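Local coordinates for protein putative phosphatase/phosphodiesterase MPN_349 (PDB 1T71) that probably hydrolyses phosphate esters, perhaps 2',3'-cyclic nucleotides, at an active site built around two iron ions, at residues 12-17 against 232-237; 184-189 against 213-218. All blocks are in the same frame, centred on the assembly; numbering follows the deposited sequence.

Contact 1: residues 12-17 against 232-237; sequences DVYGKA and EHFEVS. With FE (Fe (III) ion), chain B.
Tyr14 and Phe234 reach for each other from opposite directions, and the phenol oxygen makes the meeting: Tyr14 OH stands at the edge of the Phe234 ring, near its plane, 3.3 Å from CE2. The rings themselves do not stack. With CG turned anti to the backbone N (chi1 -167°), the Tyr14 ring projects far enough from its loop to touch a segment more than two hundred residues away in sequence. Val236 slides past it in the other sense and lays its CG1 methyl at the ring edge, in plane, 3.9 Å from Tyr14 CE1. Tyrosine suits this place by its length and flatness: the ring gives Val236 an edge and OH extends to Phe234. Gly15 follows with a positive phi of 63°, which glycine accepts readily, and a CB here would sit tightly against Val236 CG1. A water also ties the backbones together: it accepts from Ala17 N of helix 15-23 (3.1 Å) and donates to Ser237 O (2.7 Å). Two residues before Tyr14, Asp12 OD2 binds an iron ion at 2.2 Å, a site shared with Glu43 and Asn44. This metal-binding aspartate, just after strand 6-10, is characteristic of the calcineurin-like metallophosphoesterase fold.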
# COMPACT_ATOMS: atom_id res chain seq x y z
N ASP A 12 0.15 -3.54 1.18
CA ASP A 12 1.52 -3.90 1.51
C ASP A 12 1.97 -5.30 1.13
O ASP A 12 1.49 -6.29 1.70
CB ASP A 12 1.76 -3.72 3.02
CG ASP A 12 1.53 -2.30 3.48
OD1 ASP A 12 0.49 -1.71 3.11
OD2 ASP A 12 2.39 -1.77 4.23
N VAL A 13 2.89 -5.38 0.17
CA VAL A 13 3.45 -6.65 -0.28
C VAL A 13 4.46 -7.05 0.79
O VAL A 13 5.37 -6.29 1.09
CB VAL A 13 4.18 -6.52 -1.63
CG1 VAL A 13 4.83 -7.83 -2.00
CG2 VAL A 13 3.19 -6.11 -2.71
N TYR A 14 4.31 -8.25 1.35
CA TYR A 14 5.19 -8.67 2.43
C TYR A 14 5.88 -10.02 2.21
O TYR A 14 5.25 -11.08 2.27
CB TYR A 14 4.37 -8.70 3.73
CG TYR A 14 5.15 -8.83 5.02
CD1 TYR A 14 5.91 -9.97 5.30
CD2 TYR A 14 5.11 -7.82 5.98
CE1 TYR A 14 6.61 -10.10 6.51
CE2 TYR A 14 5.80 -7.93 7.19
CZ TYR A 14 6.55 -9.07 7.44
OH TYR A 14 7.22 -9.17 8.64
N GLY A 15 7.19 -9.97 1.97
CA GLY A 15 7.98 -11.18 1.79
C GLY A 15 7.66 -12.08 0.61
O GLY A 15 6.95 -11.71 -0.32
N LYS A 16 8.21 -13.29 0.66
CA LYS A 16 8.02 -14.28 -0.39
C LYS A 16 6.55 -14.67 -0.51
O LYS A 16 6.03 -14.85 -1.61
CB LYS A 16 8.86 -15.53 -0.10
CG LYS A 16 8.83 -16.56 -1.22
CD LYS A 16 9.66 -17.80 -0.88
CE LYS A 16 11.11 -17.45 -0.51
NZ LYS A 16 11.86 -16.74 -1.60
N ALA A 17 5.88 -14.79 0.63
CA ALA A 17 4.48 -15.17 0.62
C ALA A 17 3.64 -14.15 -0.15
O ALA A 17 2.76 -14.51 -0.92
CB ALA A 17 3.96 -15.32 2.03
N GLU A 232 14.01 -9.76 20.80
CA GLU A 232 14.57 -10.69 19.83
C GLU A 232 14.11 -10.41 18.39
O GLU A 232 12.91 -10.27 18.12
CB GLU A 232 14.22 -12.14 20.22
CG GLU A 232 12.73 -12.42 20.34
CD GLU A 232 12.43 -13.85 20.76
OE1 GLU A 232 12.79 -14.78 20.01
OE2 GLU A 232 11.84 -14.04 21.85
N HIS A 233 15.08 -10.33 17.49
CA HIS A 233 14.87 -10.08 16.07
C HIS A 233 13.55 -10.60 15.51
O HIS A 233 13.12 -11.70 15.85
CB HIS A 233 16.00 -10.75 15.28
CG HIS A 233 16.00 -12.24 15.41
ND1 HIS A 233 16.14 -12.89 16.62
CD2 HIS A 233 15.82 -13.21 14.48
CE1 HIS A 233 16.05 -14.19 16.43
NE2 HIS A 233 15.86 -14.42 15.14
N PHE A 234 12.91 -9.81 14.64
CA PHE A 234 11.66 -10.25 14.04
C PHE A 234 12.05 -11.18 12.89
O PHE A 234 13.16 -11.10 12.36
CB PHE A 234 10.86 -9.07 13.47
CG PHE A 234 11.08 -8.83 12.00
CD1 PHE A 234 12.28 -8.29 11.53
CD2 PHE A 234 10.10 -9.18 11.08
CE1 PHE A 234 12.49 -8.10 10.17
CE2 PHE A 234 10.30 -8.99 9.71
CZ PHE A 234 11.50 -8.45 9.25
N GLU A 235 11.14 -12.07 12.50
CA GLU A 235 11.43 -13.01 11.42
C GLU A 235 10.22 -13.07 10.48
O GLU A 235 9.08 -13.05 10.94
CB GLU A 235 11.70 -14.38 12.02
CG GLU A 235 12.35 -15.38 11.08
CD GLU A 235 12.66 -16.69 11.78
OE1 GLU A 235 11.72 -17.49 12.02
OE2 GLU A 235 13.85 -16.92 12.11
N VAL A 236 10.48 -13.13 9.18
CA VAL A 236 9.39 -13.21 8.20
C VAL A 236 8.70 -14.57 8.32
O VAL A 236 9.36 -15.61 8.39
CB VAL A 236 9.91 -13.05 6.75
CG1 VAL A 236 8.78 -13.28 5.77
CG2 VAL A 236 10.51 -11.66 6.56
N SER A 237 7.37 -14.57 8.33
CA SER A 237 6.60 -15.81 8.43
C SER A 237 6.45 -16.50 7.08
O SER A 237 6.36 -15.85 6.04
CB SER A 237 5.20 -15.52 8.99
OG SER A 237 4.34 -16.63 8.80
FE FE B . 3.74 -2.39 5.86
O HOH W 1 6.87 -15.76 3.38

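Contact 2: residues 184-189 against 213-218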
# COMPACT_ATOMS: atom_id res chain seq x y z
N THR A 184 -1.35 -0.84 8.49
CA THR A 184 -1.68 -1.73 9.64
C THR A 184 -1.73 -3.23 9.30
O THR A 184 -1.82 -4.07 10.19
CB THR A 184 -3.03 -1.30 10.30
OG1 THR A 184 -4.12 -1.52 9.39
CG2 THR A 184 -2.99 0.18 10.68
N HIS A 185 -1.67 -3.57 8.01
CA HIS A 185 -1.67 -4.97 7.57
C HIS A 185 -2.95 -5.76 7.85
O HIS A 185 -2.93 -7.00 7.86
CB HIS A 185 -0.51 -5.73 8.22
CG HIS A 185 0.84 -5.33 7.71
ND1 HIS A 185 1.05 -4.20 6.95
CD2 HIS A 185 2.06 -5.90 7.88
CE1 HIS A 185 2.34 -4.10 6.67
NE2 HIS A 185 2.97 -5.11 7.22
N VAL A 186 -4.05 -5.06 8.10
CA VAL A 186 -5.33 -5.71 8.36
C VAL A 186 -6.37 -4.91 7.59
O VAL A 186 -6.55 -3.72 7.82
CB VAL A 186 -5.68 -5.69 9.87
CG1 VAL A 186 -7.12 -6.14 10.08
CG2 VAL A 186 -4.71 -6.59 10.64
N PRO A 187 -7.06 -5.56 6.65
CA PRO A 187 -8.07 -4.82 5.88
C PRO A 187 -9.26 -4.41 6.76
O PRO A 187 -9.63 -5.13 7.68
CB PRO A 187 -8.47 -5.81 4.79
CG PRO A 187 -8.39 -7.12 5.51
CD PRO A 187 -7.12 -7.00 6.34
N SER A 188 -9.83 -3.24 6.47
CA SER A 188 -10.99 -2.77 7.22
C SER A 188 -12.19 -3.05 6.33
O SER A 188 -12.04 -3.18 5.12
CB SER A 188 -10.87 -1.27 7.52
OG SER A 188 -10.68 -0.52 6.34
N ALA A 189 -13.38 -3.16 6.93
CA ALA A 189 -14.60 -3.43 6.17
C ALA A 189 -15.26 -2.10 5.83
O ALA A 189 -16.48 -2.01 5.63
CB ALA A 189 -15.55 -4.31 7.00
N SER A 213 0.46 -16.05 11.36
CA SER A 213 1.53 -15.07 11.46
C SER A 213 0.96 -13.85 12.17
O SER A 213 -0.26 -13.71 12.28
CB SER A 213 2.03 -14.66 10.07
OG SER A 213 1.23 -13.62 9.53
N VAL A 214 1.83 -12.96 12.64
CA VAL A 214 1.36 -11.75 13.31
C VAL A 214 1.66 -10.57 12.40
O VAL A 214 2.78 -10.05 12.39
CB VAL A 214 2.06 -11.54 14.68
CG1 VAL A 214 1.69 -10.18 15.27
CG2 VAL A 214 1.67 -12.63 15.64
N ILE A 215 0.68 -10.17 11.60
CA ILE A 215 0.87 -9.03 10.73
C ILE A 215 2.03 -9.30 9.76
O ILE A 215 2.67 -8.38 9.27
CB ILE A 215 1.13 -7.77 11.62
CG1 ILE A 215 -0.17 -7.40 12.33
CG2 ILE A 215 1.57 -6.59 10.82
CD1 ILE A 215 -1.32 -7.16 11.38
N GLY A 216 2.29 -10.58 9.51
CA GLY A 216 3.36 -10.96 8.60
C GLY A 216 4.59 -11.58 9.26
O GLY A 216 5.38 -12.27 8.60
N ALA A 217 4.76 -11.35 10.56
CA ALA A 217 5.91 -11.88 11.29
C ALA A 217 5.62 -13.19 12.02
O ALA A 217 4.47 -13.51 12.33
CB ALA A 217 6.41 -10.83 12.28
N ASN A 218 6.68 -13.94 12.30
CA ASN A 218 6.56 -15.20 13.03
C ASN A 218 5.99 -14.86 14.40
O ASN A 218 6.46 -13.94 15.06
CB ASN A 218 7.93 -15.86 13.17
CG ASN A 218 7.92 -16.99 14.18
OD1 ASN A 218 7.13 -17.93 14.08
ND2 ASN A 218 8.82 -16.91 15.15
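Ile215 leans on His185, a ligand of the iron site, from the second position of a type I' beta turn spanning Val214 to Ala217. The turn is closed by backbone bonds in both directions between its end residues, and Ser213 OG adds an ST motif by accepting from Gly216 N. In such a turn both central residues have positive phi; Gly216 suits this well, whereas Ile215, at 60°, adopts a conformation uncommon for a beta-branched residue. Its branching at CB gives it two arms. The CG2 methyl lies close against the imidazole, 3.1 Å from His185 CD2, and also meets CG and CB of that histidine. The other arm leaves through CG1, which stands anti to the carbonyl carbon (chi1 -70°), and ends in CD1. That methyl touches Thr184 O, at 3.3 Å, and Val186 CG2, at 3.5 Å, and also comes near His185 CB; the valine side chain crosses it at about a right angle. Isoleucine thus reaches three successive residues of 184-189 with apolar atoms, while Thr184 directs its hydroxyl to Asp203. The histidine is bordered by Asn44, another iron ligand. Ile215 O approaches the imidazole edge near its plane, 2.9 Å from His185 CD2, short for a carbon; CE1, not NE2, is the ring atom nearest the iron, so the ring may be turned over, which would put NE2 on the iron and ND1 opposite Ile215 O.

Contact 2 is nested within the long chain loop closed by contact 1, and both are only partly buried: each sets one buried residue near the iron site, Tyr14 or His185, against more exposed apolar side chains. Segments 213-218 and 232-237 flank helix 219-226 and probably pair by backbone bonds, Glu235 O with Asn218 N and Ser237 N with Gly216 O, so the two contacts are joined through one pair of loop segments. Tyr14 also packs against the Gly216 carbonyl. Their chemistry differs: contact 1 combines an aromatic edge meeting with a water bridge between backbones, whereas contact 2 rests on aliphatic methyls and a carbonyl against an imidazole.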